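Sso-CP2 metallo-carboxypetidase (Sulfolobus solfataricus, PDB 4MMO) probably removes residues from the carboxyl end of peptides, as a zinc-dependent peptidase of the M20 family. Local coordinates at residues Arg96-Ala102 with Asn412-Ile417; Thr7-Leu12 with Lys106-Met110; Ala165-Pro169 with Ala401-Tyr405. One frame throughout, in Å; residues are numbered along the deposited sequence.

Contact 1: residues Arg96-Ala102 with Asn412-Ile417; sequences RIYARGA and NENIKI
Glu413 reaches into the turn at Ala99-Ala102 and accepts hydrogen bonds there through its carboxylate, the tightly packed end of this contact. CG stands anti to the backbone N (chi1 175°) and the chain runs straight on, which carries OE1 to two donors. Gly101 N meets it at 2.9 Å from above the carboxylate plane, in a nearly straight bond; Arg100 NH1, also 2.9 Å from Glu413 OE1, takes the anti lone pair and makes a salt bridge. OE2 accepts from the backbone N of Ser103 and of Asp104, a zinc ligand. A glutamine here would probably leave Arg100 without its countercharge and turn an NH2 toward backbone donors. Gly101, in the type II turn, has a positive phi at which a side chain would jam against the preceding carbonyl.

Strands 96-98 and 414-416 pair antiparallel, and with 91-93 they form a small three-stranded sheet in which 414-416 is an edge strand. Ile97 N to Ile415 O (3.0 Å) and Ile415 N to Ile97 O (3.2 Å) are its rungs. Ile97 and Ile415 line one buried face; Ile97 CG1 meets Ile417 CG1, at the start of helix 417-433, at 3.7 Å, and Ile97 also packs on helix 3-12.

Toward solvent the packing loosens: Asn414 is still buried, its CB over one face of the Tyr98 ring and its ND2 turned back to Asn412 O, but Tyr98, Arg96 and Lys416 are only partly covered. Arg96 and Lys416 extend side by side, NH2 of Arg96 4.2 Å from NZ of Lys416, like charges that partial exposure to solvent probably screens.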
ATOM      1  N   ARG A  96     -34.253 -17.980   0.793  1.00 49.79           N
ATOM      2  CA  ARG A  96     -32.812 -18.025   0.990  1.00 38.14           C
ATOM      3  C   ARG A  96     -32.480 -17.602   2.412  1.00 48.83           C
ATOM      4  O   ARG A  96     -33.235 -16.860   3.032  1.00 50.88           O
ATOM      5  CB  ARG A  96     -32.111 -17.089   0.007  1.00 46.76           C
ATOM      6  CG  ARG A  96     -32.220 -17.514  -1.438  1.00 57.11           C
ATOM      7  CD  ARG A  96     -31.507 -16.543  -2.358  1.00 58.32           C
ATOM      8  NE  ARG A  96     -31.709 -16.882  -3.764  1.00 72.52           N
ATOM      9  CZ  ARG A  96     -30.930 -16.467  -4.758  1.00 80.56           C
ATOM     10  NH1 ARG A  96     -29.878 -15.697  -4.514  1.00 72.66           N
ATOM     11  NH2 ARG A  96     -31.202 -16.831  -6.004  1.00 84.12           N
ATOM     12  N   ILE A  97     -31.351 -18.084   2.919  1.00 55.47           N
ATOM     13  CA  ILE A  97     -30.859 -17.686   4.230  1.00 44.52           C
ATOM     14  C   ILE A  97     -29.671 -16.760   4.032  1.00 46.69           C
ATOM     15  O   ILE A  97     -28.731 -17.110   3.329  1.00 39.40           O
ATOM     16  CB  ILE A  97     -30.397 -18.895   5.056  1.00 46.14           C
ATOM     17  CG1 ILE A  97     -31.516 -19.929   5.163  1.00 38.09           C
ATOM     18  CG2 ILE A  97     -29.959 -18.448   6.451  1.00 56.25           C
ATOM     19  CD1 ILE A  97     -31.056 -21.252   5.731  1.00 40.08           C
ATOM     20  N   TYR A  98     -29.712 -15.589   4.663  1.00 52.21           N
ATOM     21  CA  TYR A  98     -28.659 -14.591   4.500  1.00 43.83           C
ATOM     22  C   TYR A  98     -27.788 -14.486   5.743  1.00 48.63           C
ATOM     23  O   TYR A  98     -28.204 -13.938   6.763  1.00 53.53           O
ATOM     24  CB  TYR A  98     -29.264 -13.226   4.163  1.00 45.33           C
ATOM     25  CG  TYR A  98     -29.801 -13.149   2.755  1.00 45.45           C
ATOM     26  CD1 TYR A  98     -31.093 -13.562   2.459  1.00 52.35           C
ATOM     27  CD2 TYR A  98     -29.012 -12.674   1.719  1.00 46.04           C
ATOM     28  CE1 TYR A  98     -31.585 -13.499   1.169  1.00 57.52           C
ATOM     29  CE2 TYR A  98     -29.492 -12.608   0.428  1.00 58.27           C
ATOM     30  CZ  TYR A  98     -30.779 -13.021   0.156  1.00 62.48           C
ATOM     31  OH  TYR A  98     -31.260 -12.956  -1.131  1.00 53.84           O
ATOM     32  N   ALA A  99     -26.575 -15.017   5.649  1.00 42.42           N
ATOM     33  CA  ALA A  99     -25.622 -14.937   6.744  1.00 44.85           C
ATOM     34  C   ALA A  99     -24.211 -15.241   6.259  1.00 46.14           C
ATOM     35  O   ALA A  99     -24.021 -16.023   5.326  1.00 34.21           O
ATOM     36  CB  ALA A  99     -26.011 -15.903   7.849  1.00 31.80           C
ATOM     37  N   ARG A 100     -23.222 -14.607   6.884  1.00 34.71           N
ATOM     38  CA  ARG A 100     -21.837 -15.020   6.705  1.00 42.28           C
ATOM     39  C   ARG A 100     -21.720 -16.459   7.193  1.00 42.75           C
ATOM     40  O   ARG A 100     -22.167 -16.786   8.295  1.00 43.59           O
ATOM     41  CB  ARG A 100     -20.891 -14.102   7.489  1.00 36.77           C
ATOM     42  CG  ARG A 100     -19.477 -14.648   7.707  1.00 29.58           C
ATOM     43  CD  ARG A 100     -18.704 -14.868   6.401  1.00 29.56           C
ATOM     44  NE  ARG A 100     -18.125 -13.636   5.869  1.00 37.71           N
ATOM     45  CZ  ARG A 100     -18.524 -13.002   4.767  1.00 55.19           C
ATOM     46  NH1 ARG A 100     -19.523 -13.463   4.022  1.00 53.74           N
ATOM     47  NH2 ARG A 100     -17.906 -11.888   4.401  1.00 58.31           N
ATOM     48  N   GLY A 101     -21.130 -17.316   6.363  1.00 36.01           N
ATOM     49  CA  GLY A 101     -20.952 -18.717   6.705  1.00 32.40           C
ATOM     50  C   GLY A 101     -22.018 -19.654   6.162  1.00 36.78           C
ATOM     51  O   GLY A 101     -21.981 -20.854   6.416  1.00 43.16           O
ATOM     52  N   ALA A 102     -22.973 -19.115   5.416  1.00 30.57           N
ATOM     53  CA  ALA A 102     -24.076 -19.920   4.909  1.00 37.80           C
ATOM     54  C   ALA A 102     -23.568 -20.953   3.893  1.00 32.18           C
ATOM     55  O   ALA A 102     -23.937 -22.125   3.944  1.00 40.77           O
ATOM     56  CB  ALA A 102     -25.128 -19.024   4.287  1.00 35.35           C
ATOM     57  N   ASN A 412     -23.379 -10.085   2.012  1.00 43.68           N
ATOM     58  CA  ASN A 412     -24.670 -10.683   1.692  1.00 52.34           C
ATOM     59  C   ASN A 412     -24.520 -12.122   1.221  1.00 56.26           C
ATOM     60  O   ASN A 412     -25.140 -12.535   0.243  1.00 47.71           O
ATOM     61  CB  ASN A 412     -25.412  -9.847   0.647  1.00 52.36           C
ATOM     62  CG  ASN A 412     -25.590  -8.403   1.082  1.00 61.17           C
ATOM     63  OD1 ASN A 412     -26.065  -8.127   2.185  1.00 44.74           O
ATOM     64  ND2 ASN A 412     -25.190  -7.473   0.221  1.00 49.12           N
ATOM     65  N   GLU A 413     -23.690 -12.883   1.926  1.00 45.83           N
ATOM     66  CA  GLU A 413     -23.570 -14.306   1.662  1.00 48.96           C
ATOM     67  C   GLU A 413     -24.894 -14.994   1.962  1.00 49.57           C
ATOM     68  O   GLU A 413     -25.555 -14.673   2.951  1.00 37.97           O
ATOM     69  CB  GLU A 413     -22.462 -14.926   2.514  1.00 44.00           C
ATOM     70  CG  GLU A 413     -22.354 -16.439   2.370  1.00 41.02           C
ATOM     71  CD  GLU A 413     -21.262 -17.026   3.237  1.00 46.11           C
ATOM     72  OE1 GLU A 413     -20.434 -16.247   3.758  1.00 47.24           O
ATOM     73  OE2 GLU A 413     -21.239 -18.265   3.414  1.00 43.46           O
ATOM     74  N   ASN A 414     -25.273 -15.947   1.114  1.00 47.59           N
ATOM     75  CA  ASN A 414     -26.535 -16.655   1.288  1.00 39.80           C
ATOM     76  C   ASN A 414     -26.567 -18.011   0.591  1.00 42.88           C
ATOM     77  O   ASN A 414     -25.779 -18.264  -0.318  1.00 48.80           O
ATOM     78  CB  ASN A 414     -27.679 -15.803   0.746  1.00 57.88           C
ATOM     79  CG  ASN A 414     -27.662 -15.709  -0.766  1.00 52.17           C
ATOM     80  OD1 ASN A 414     -28.249 -16.540  -1.453  1.00 48.85           O
ATOM     81  ND2 ASN A 414     -26.974 -14.704  -1.292  1.00 42.99           N
ATOM     82  N   ILE A 415     -27.479 -18.876   1.029  1.00 38.98           N
ATOM     83  CA  ILE A 415     -27.751 -20.136   0.338  1.00 48.09           C
ATOM     84  C   ILE A 415     -29.256 -20.331   0.146  1.00 45.41           C
ATOM     85  O   ILE A 415     -30.057 -19.951   1.004  1.00 50.18           O
ATOM     86  CB  ILE A 415     -27.161 -21.362   1.083  1.00 32.08           C
ATOM     87  CG1 ILE A 415     -27.746 -21.499   2.491  1.00 42.17           C
ATOM     88  CG2 ILE A 415     -25.649 -21.248   1.166  1.00 49.54           C
ATOM     89  CD1 ILE A 415     -27.745 -22.911   2.996  1.00 46.63           C
ATOM     90  N   LYS A 416     -29.639 -20.913  -0.983  1.00 50.47           N
ATOM     91  CA  LYS A 416     -31.030 -21.279  -1.206  1.00 38.60           C
ATOM     92  C   LYS A 416     -31.397 -22.385  -0.230  1.00 50.48           C
ATOM     93  O   LYS A 416     -30.655 -23.356  -0.071  1.00 44.17           O
ATOM     94  CB  LYS A 416     -31.248 -21.749  -2.643  1.00 57.40           C
ATOM     95  CG  LYS A 416     -31.078 -20.660  -3.688  1.00 57.02           C
ATOM     96  CD  LYS A 416     -31.243 -21.209  -5.094  1.00 69.77           C
ATOM     97  CE  LYS A 416     -30.767 -20.211  -6.138  1.00 89.93           C
ATOM     98  NZ  LYS A 416     -30.843 -20.754  -7.522  1.00 95.62           N
ATOM     99  N   ILE A 417     -32.537 -22.229   0.432  1.00 36.70           N
ATOM    100  CA  ILE A 417     -33.007 -23.226   1.381  1.00 46.39           C
ATOM    101  C   ILE A 417     -33.158 -24.584   0.693  1.00 49.70           C
ATOM    102  O   ILE A 417     -32.875 -25.622   1.290  1.00 46.96           O
ATOM    103  CB  ILE A 417     -34.333 -22.779   2.047  1.00 50.29           C
ATOM    104  CG1 ILE A 417     -34.057 -21.597   2.984  1.00 59.97           C
ATOM    105  CG2 ILE A 417     -34.983 -23.936   2.812  1.00 42.45           C
ATOM    106  CD1 ILE A 417     -35.268 -21.059   3.727  1.00 57.30           C
TER

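Contact 2: residues Thr7-Leu12 with Lys106-Met110; sequences TLIEFL and KGTLM
One face of the Phe11 ring is covered by the aliphatic chain of Lys106, whose CD lies over the ring centre, 3.9 Å from the centroid. Met110 and Leu109 approach the same ring obliquely, CE of Met110 coming to 3.3 Å from Phe11 CD2 and Leu109 CD2 to 4.0 Å from Phe11 CE2. The ring is held out from its helix by CG standing opposite the backbone N (chi1 -167°), so that it bridges to the facing helix.

Lysine suits this buried place because its two halves are served separately. Its methylenes, fully extended beyond CG, make the CH-pi contact and slide past Leu12 CD2. Its ammonium stands over the same face of Phe11 in a cation-pi contact, and Lys106 NZ donates to Phe11 O at 3.3 Å from above the carbonyl plane. Water 1 accepts from NZ of Lys106 at 2.6 Å and donates to Leu12 O, and Ser16 adds a weak bond. The charge is probably offset in part by the carbonyls of Phe11 and, through the water, Leu12 at the end of helix 3-12.

At the other end Met110, bent at chi2 and chi3, curls its thioether back toward helix 3-12, and SD lies 3.9 Å from Thr7 CG2. Between these ends Leu8 CD1 rests on Gly107 CA at 3.8 Å.

The segments run roughly antiparallel, at 139°, with axes 10.1 Å apart. Helix 24-39 packs on Phe11 and Leu109 through Leu31, Tyr420 of helix 417-433 touches Leu8 and Met110, and Ile97 of strand 96-98 meets Leu8 and Leu12.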
ATOM      1  N   THR A   7     -32.010 -25.617  13.186  1.00 41.99           N
ATOM      2  CA  THR A   7     -30.688 -25.789  13.772  1.00 52.80           C
ATOM      3  C   THR A   7     -29.634 -25.048  12.953  1.00 40.70           C
ATOM      4  O   THR A   7     -28.689 -24.486  13.510  1.00 37.20           O
ATOM      5  CB  THR A   7     -30.320 -27.273  13.897  1.00 36.20           C
ATOM      6  OG1 THR A   7     -31.322 -27.939  14.670  1.00 47.95           O
ATOM      7  CG2 THR A   7     -28.964 -27.445  14.585  1.00 43.17           C
ATOM      8  N   LEU A   8     -29.803 -25.034  11.635  1.00 37.99           N
ATOM      9  CA  LEU A   8     -28.873 -24.319  10.771  1.00 34.39           C
ATOM     10  C   LEU A   8     -28.910 -22.824  11.087  1.00 36.99           C
ATOM     11  O   LEU A   8     -27.861 -22.191  11.214  1.00 42.56           O
ATOM     12  CB  LEU A   8     -29.191 -24.567   9.293  1.00 35.45           C
ATOM     13  CG  LEU A   8     -28.459 -23.675   8.286  1.00 38.86           C
ATOM     14  CD1 LEU A   8     -26.949 -23.784   8.451  1.00 34.38           C
ATOM     15  CD2 LEU A   8     -28.871 -24.027   6.865  1.00 45.05           C
ATOM     16  N   ILE A   9     -30.117 -22.273  11.209  1.00 44.82           N
ATOM     17  CA  ILE A   9     -30.307 -20.860  11.552  1.00 44.96           C
ATOM     18  C   ILE A   9     -29.623 -20.538  12.875  1.00 36.87           C
ATOM     19  O   ILE A   9     -28.911 -19.542  12.992  1.00 42.54           O
ATOM     20  CB  ILE A   9     -31.812 -20.502  11.674  1.00 49.13           C
ATOM     21  CG1 ILE A   9     -32.528 -20.689  10.333  1.00 45.69           C
ATOM     22  CG2 ILE A   9     -32.004 -19.066  12.179  1.00 39.79           C
ATOM     23  CD1 ILE A   9     -32.088 -19.739   9.238  1.00 62.06           C
ATOM     24  N   GLU A  10     -29.854 -21.387  13.869  0.93 40.29           N
ATOM     25  CA  GLU A  10     -29.238 -21.237  15.182  0.93 39.86           C
ATOM     26  C   GLU A  10     -27.711 -21.213  15.065  0.93 47.60           C
ATOM     27  O   GLU A  10     -27.045 -20.393  15.692  0.93 42.33           O
ATOM     28  CB  GLU A  10     -29.689 -22.389  16.082  0.93 46.40           C
ATOM     29  CG  GLU A  10     -29.151 -22.362  17.494  0.93 68.79           C
ATOM     30  CD  GLU A  10     -29.656 -23.535  18.317  0.93 81.45           C
ATOM     31  OE1 GLU A  10     -29.604 -24.681  17.814  0.93 78.48           O
ATOM     32  OE2 GLU A  10     -30.113 -23.311  19.459  0.93 66.41           O
ATOM     33  N   PHE A  11     -27.171 -22.113  14.246  1.00 42.83           N
ATOM     34  CA  PHE A  11     -25.731 -22.216  14.019  1.00 39.75           C
ATOM     35  C   PHE A  11     -25.209 -20.937  13.373  1.00 31.65           C
ATOM     36  O   PHE A  11     -24.179 -20.386  13.780  1.00 30.87           O
ATOM     37  CB  PHE A  11     -25.459 -23.413  13.091  1.00 44.43           C
ATOM     38  CG  PHE A  11     -24.006 -23.835  13.003  1.00 39.52           C
ATOM     39  CD1 PHE A  11     -23.093 -23.519  13.997  1.00 31.43           C
ATOM     40  CD2 PHE A  11     -23.563 -24.571  11.907  1.00 38.32           C
ATOM     41  CE1 PHE A  11     -21.767 -23.926  13.902  1.00 30.29           C
ATOM     42  CE2 PHE A  11     -22.243 -24.981  11.807  1.00 27.01           C
ATOM     43  CZ  PHE A  11     -21.344 -24.655  12.803  1.00 42.41           C
ATOM     44  N   LEU A  12     -25.937 -20.471  12.363  1.00 27.03           N
ATOM     45  CA  LEU A  12     -25.534 -19.314  11.572  1.00 40.94           C
ATOM     46  C   LEU A  12     -25.565 -18.004  12.366  1.00 53.33           C
ATOM     47  O   LEU A  12     -24.855 -17.056  12.034  1.00 45.46           O
ATOM     48  CB  LEU A  12     -26.440 -19.184  10.347  1.00 37.22           C
ATOM     49  CG  LEU A  12     -26.208 -20.174   9.199  1.00 38.41           C
ATOM     50  CD1 LEU A  12     -27.306 -20.044   8.153  1.00 26.92           C
ATOM     51  CD2 LEU A  12     -24.848 -19.950   8.557  1.00 45.53           C
ATOM     52  N   LYS A 106     -20.770 -23.467   7.009  1.00 42.10           N
ATOM     53  CA  LYS A 106     -21.693 -23.986   8.025  1.00 31.41           C
ATOM     54  C   LYS A 106     -22.885 -24.762   7.460  1.00 30.45           C
ATOM     55  O   LYS A 106     -23.302 -25.765   8.036  1.00 34.43           O
ATOM     56  CB  LYS A 106     -22.215 -22.854   8.910  1.00 30.69           C
ATOM     57  CG  LYS A 106     -21.148 -22.204   9.773  1.00 29.22           C
ATOM     58  CD  LYS A 106     -21.765 -21.187  10.715  1.00 30.72           C
ATOM     59  CE  LYS A 106     -20.720 -20.551  11.630  1.00 38.84           C
ATOM     60  NZ  LYS A 106     -21.318 -19.487  12.478  1.00 40.75           N
ATOM     61  N   GLY A 107     -23.456 -24.270   6.365  1.00 27.30           N
ATOM     62  CA  GLY A 107     -24.580 -24.939   5.733  1.00 32.76           C
ATOM     63  C   GLY A 107     -24.209 -26.354   5.314  1.00 26.12           C
ATOM     64  O   GLY A 107     -24.921 -27.315   5.611  1.00 38.65           O
ATOM     65  N   THR A 108     -23.071 -26.480   4.640  1.00 28.26           N
ATOM     66  CA  THR A 108     -22.581 -27.783   4.195  1.00 35.76           C
ATOM     67  C   THR A 108     -22.225 -28.653   5.394  1.00 39.65           C
ATOM     68  O   THR A 108     -22.445 -29.863   5.379  1.00 34.84           O
ATOM     69  CB  THR A 108     -21.347 -27.632   3.288  1.00 29.54           C
ATOM     70  OG1 THR A 108     -21.673 -26.787   2.180  1.00 39.57           O
ATOM     71  CG2 THR A 108     -20.872 -28.991   2.769  1.00 31.50           C
ATOM     72  N   LEU A 109     -21.687 -28.032   6.438  1.00 38.01           N
ATOM     73  CA  LEU A 109     -21.292 -28.763   7.637  1.00 25.64           C
ATOM     74  C   LEU A 109     -22.514 -29.379   8.296  1.00 29.42           C
ATOM     75  O   LEU A 109     -22.482 -30.529   8.739  1.00 33.40           O
ATOM     76  CB  LEU A 109     -20.568 -27.832   8.620  1.00 29.42           C
ATOM     77  CG  LEU A 109     -19.963 -28.414   9.905  1.00 31.63           C
ATOM     78  CD1 LEU A 109     -18.927 -27.440  10.458  1.00 35.04           C
ATOM     79  CD2 LEU A 109     -20.996 -28.700  10.991  1.00 28.14           C
ATOM     80  N   MET A 110     -23.592 -28.607   8.351  1.00 31.45           N
ATOM     81  CA  MET A 110     -24.789 -29.003   9.084  1.00 36.24           C
ATOM     82  C   MET A 110     -25.622 -29.993   8.272  1.00 38.69           C
ATOM     83  O   MET A 110     -26.234 -30.905   8.832  1.00 38.17           O
ATOM     84  CB  MET A 110     -25.627 -27.769   9.427  1.00 33.08           C
ATOM     85  CG  MET A 110     -26.814 -28.046  10.330  1.00 49.58           C
ATOM     86  SD  MET A 110     -26.342 -28.631  11.966  1.00 55.38           S
ATOM     87  CE  MET A 110     -25.495 -27.197  12.621  1.00 36.64           C
TER
HETATM   88  O   HOH W   1     -22.377 -17.900  10.785  1.00 30.23           O

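Contact 3: residues Ala165-Pro169 with Ala401-Tyr405; sequences AGLDP and AGGYY
Leu167 and Gly403 bring two irregular loops together, their CA atoms 4.2 Å apart and the touching parts running in nearly the same direction, 23° from parallel. A single direct hydrogen bond joins the backbones, from Leu167 N to Gly402 O at 3.1 Å, straight at the hydrogen though tilted from the carbonyl plane. Further along, Gly403 CA approaches Leu167 O in a CA-H...O contact. Water 2 completes the link, accepting from Tyr404 N and donating to Asp168 O at 2.8 Å.

Gly166 suits its place because a CB there would clash with Gly402 O; at Gly403 the obstacle to a side chain is the Tyr405 ring of its own loop.

Among side chains, the main meeting is of Pro169 with Tyr404. Pro169 CG sits over the centre of the tyrosine ring, 3.6 Å from the centroid and almost on its normal, a CH-pi contact in which the flat ring accepts the compact pyrrolidine. With chi1 at -170° the CG of Tyr404 is trans to N, which swings the ring across to the proline. This pair is at the solvent-facing end of the contact. Leu167 adds a lighter touch, its CG 3.6 Å from Gly402 O, and Asp168 turns away to a salt bridge with Arg172.

Residues 165-169 lie in the loop between strands 159-161 and 174-176, and Ala165 packs against Val176 of the latter. Residues 401-405 belong to the loop that leads from strand 395-396 toward strand 414-416, on which Ala401 and Tyr405 rest.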
ATOM      1  N   ALA A 165     -18.023 -28.578  -1.892  1.00 39.96           N
ATOM      2  CA  ALA A 165     -18.030 -27.695  -3.049  1.00 49.43           C
ATOM      3  C   ALA A 165     -19.462 -27.405  -3.464  1.00 43.70           C
ATOM      4  O   ALA A 165     -20.301 -28.304  -3.495  1.00 60.64           O
ATOM      5  CB  ALA A 165     -17.265 -28.334  -4.201  1.00 59.24           C
ATOM      6  N   GLY A 166     -19.736 -26.147  -3.789  1.00 48.28           N
ATOM      7  CA  GLY A 166     -21.077 -25.728  -4.158  1.00 58.44           C
ATOM      8  C   GLY A 166     -21.404 -25.980  -5.618  1.00 41.91           C
ATOM      9  O   GLY A 166     -20.614 -26.577  -6.355  1.00 50.80           O
ATOM     10  N   LEU A 167     -22.579 -25.517  -6.033  1.00 38.88           N
ATOM     11  CA  LEU A 167     -23.027 -25.652  -7.413  1.00 51.69           C
ATOM     12  C   LEU A 167     -22.326 -24.632  -8.300  1.00 53.52           C
ATOM     13  O   LEU A 167     -22.096 -23.496  -7.890  1.00 50.50           O
ATOM     14  CB  LEU A 167     -24.543 -25.452  -7.491  1.00 59.73           C
ATOM     15  CG  LEU A 167     -25.367 -26.264  -6.488  1.00 57.66           C
ATOM     16  CD1 LEU A 167     -26.842 -25.913  -6.593  1.00 37.61           C
ATOM     17  CD2 LEU A 167     -25.152 -27.754  -6.695  1.00 59.20           C
ATOM     18  N   ASP A 168     -21.990 -25.042  -9.519  1.00 50.95           N
ATOM     19  CA  ASP A 168     -21.305 -24.166 -10.462  1.00 41.33           C
ATOM     20  C   ASP A 168     -22.314 -23.171 -11.046  1.00 51.90           C
ATOM     21  O   ASP A 168     -23.494 -23.227 -10.696  1.00 54.44           O
ATOM     22  CB  ASP A 168     -20.605 -25.015 -11.535  1.00 49.84           C
ATOM     23  CG  ASP A 168     -21.548 -25.500 -12.633  1.00 53.95           C
ATOM     24  OD1 ASP A 168     -22.778 -25.567 -12.416  1.00 41.28           O
ATOM     25  OD2 ASP A 168     -21.042 -25.836 -13.725  1.00 61.67           O
ATOM     26  N   PRO A 169     -21.861 -22.247 -11.915  1.00 62.24           N
ATOM     27  CA  PRO A 169     -22.770 -21.237 -12.478  1.00 64.27           C
ATOM     28  C   PRO A 169     -23.993 -21.815 -13.197  1.00 69.64           C
ATOM     29  O   PRO A 169     -25.033 -21.161 -13.229  1.00 66.12           O
ATOM     30  CB  PRO A 169     -21.881 -20.487 -13.473  1.00 59.97           C
ATOM     31  CG  PRO A 169     -20.510 -20.633 -12.928  1.00 63.44           C
ATOM     32  CD  PRO A 169     -20.464 -22.005 -12.318  1.00 67.18           C
ATOM     33  N   ALA A 401     -23.895 -26.935   0.266  1.00 35.17           N
ATOM     34  CA  ALA A 401     -25.178 -26.286   0.489  1.00 36.51           C
ATOM     35  C   ALA A 401     -25.279 -25.017  -0.350  1.00 48.17           C
ATOM     36  O   ALA A 401     -26.374 -24.518  -0.609  1.00 62.63           O
ATOM     37  CB  ALA A 401     -25.341 -25.961   1.954  1.00 48.94           C
ATOM     38  N   GLY A 402     -24.128 -24.502  -0.774  1.00 49.84           N
ATOM     39  CA  GLY A 402     -24.073 -23.243  -1.491  1.00 60.31           C
ATOM     40  C   GLY A 402     -24.001 -23.389  -2.996  1.00 67.58           C
ATOM     41  O   GLY A 402     -24.167 -24.481  -3.541  1.00 70.49           O
ATOM     42  N   GLY A 403     -23.751 -22.268  -3.666  1.00 60.64           N
ATOM     43  CA  GLY A 403     -23.678 -22.234  -5.113  1.00 68.80           C
ATOM     44  C   GLY A 403     -22.919 -21.020  -5.613  1.00 68.58           C
ATOM     45  O   GLY A 403     -22.190 -20.373  -4.859  1.00 58.13           O
ATOM     46  N   TYR A 404     -23.100 -20.713  -6.893  1.00 58.84           N
ATOM     47  CA  TYR A 404     -22.434 -19.584  -7.533  1.00 80.08           C
ATOM     48  C   TYR A 404     -23.037 -18.265  -7.060  1.00 70.44           C
ATOM     49  O   TYR A 404     -22.360 -17.240  -7.011  1.00 67.16           O
ATOM     50  CB  TYR A 404     -22.581 -19.705  -9.051  1.00 96.51           C
ATOM     51  CG  TYR A 404     -21.736 -18.737  -9.848  1.00100.66           C
ATOM     52  CD1 TYR A 404     -20.350 -18.788  -9.792  1.00103.26           C
ATOM     53  CD2 TYR A 404     -22.325 -17.788 -10.675  1.00 98.26           C
ATOM     54  CE1 TYR A 404     -19.573 -17.913 -10.528  1.00104.19           C
ATOM     55  CE2 TYR A 404     -21.556 -16.909 -11.416  1.00100.46           C
ATOM     56  CZ  TYR A 404     -20.181 -16.976 -11.339  1.00101.48           C
ATOM     57  OH  TYR A 404     -19.411 -16.105 -12.074  1.00100.97           O
ATOM     58  N   TYR A 405     -24.321 -18.312  -6.719  1.00 84.42           N
ATOM     59  CA  TYR A 405     -25.075 -17.148  -6.264  1.00 86.84           C
ATOM     60  C   TYR A 405     -24.709 -16.740  -4.840  1.00 71.14           C
ATOM     61  O   TYR A 405     -25.119 -15.679  -4.370  1.00 64.47           O
ATOM     62  CB  TYR A 405     -26.571 -17.480  -6.292  1.00 98.27           C
ATOM     63  CG  TYR A 405     -26.927 -18.649  -5.393  1.00 99.70           C
ATOM     64  CD1 TYR A 405     -27.227 -18.452  -4.051  1.00 96.97           C
ATOM     65  CD2 TYR A 405     -26.944 -19.950  -5.883  1.00 95.39           C
ATOM     66  CE1 TYR A 405     -27.538 -19.515  -3.226  1.00 89.50           C
ATOM     67  CE2 TYR A 405     -27.256 -21.020  -5.062  1.00 93.26           C
ATOM     68  CZ  TYR A 405     -27.551 -20.797  -3.734  1.00 84.95           C
ATOM     69  OH  TYR A 405     -27.864 -21.859  -2.911  1.00 63.25           O
TER
HETATM   70  O   HOH W   2     -25.186 -22.226  -8.686  1.00 56.83           O

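The three contacts touch pairwise near the zinc site. Contacts 1 and 2, centres 10 Å apart, join where Gly101 O meets Lys106 N at 2.9 Å, a probable hydrogen bond. Contact 3 is nested within the chain loop that contact 1 closes; Tyr405 OH lies 2.8 Å from Lys416 N. Thr108 OG1, 2.9 Å from Ala401 N, ties contact 2 to contact 3. The zinc, held by His71, Asp104 and Glu163, is about 9 Å from the side chains of Glu413 and Lys106. The Glu413 side chain comes within about 4 Å of that of Asp104, so contact 1 is likely to influence the site through this ligand.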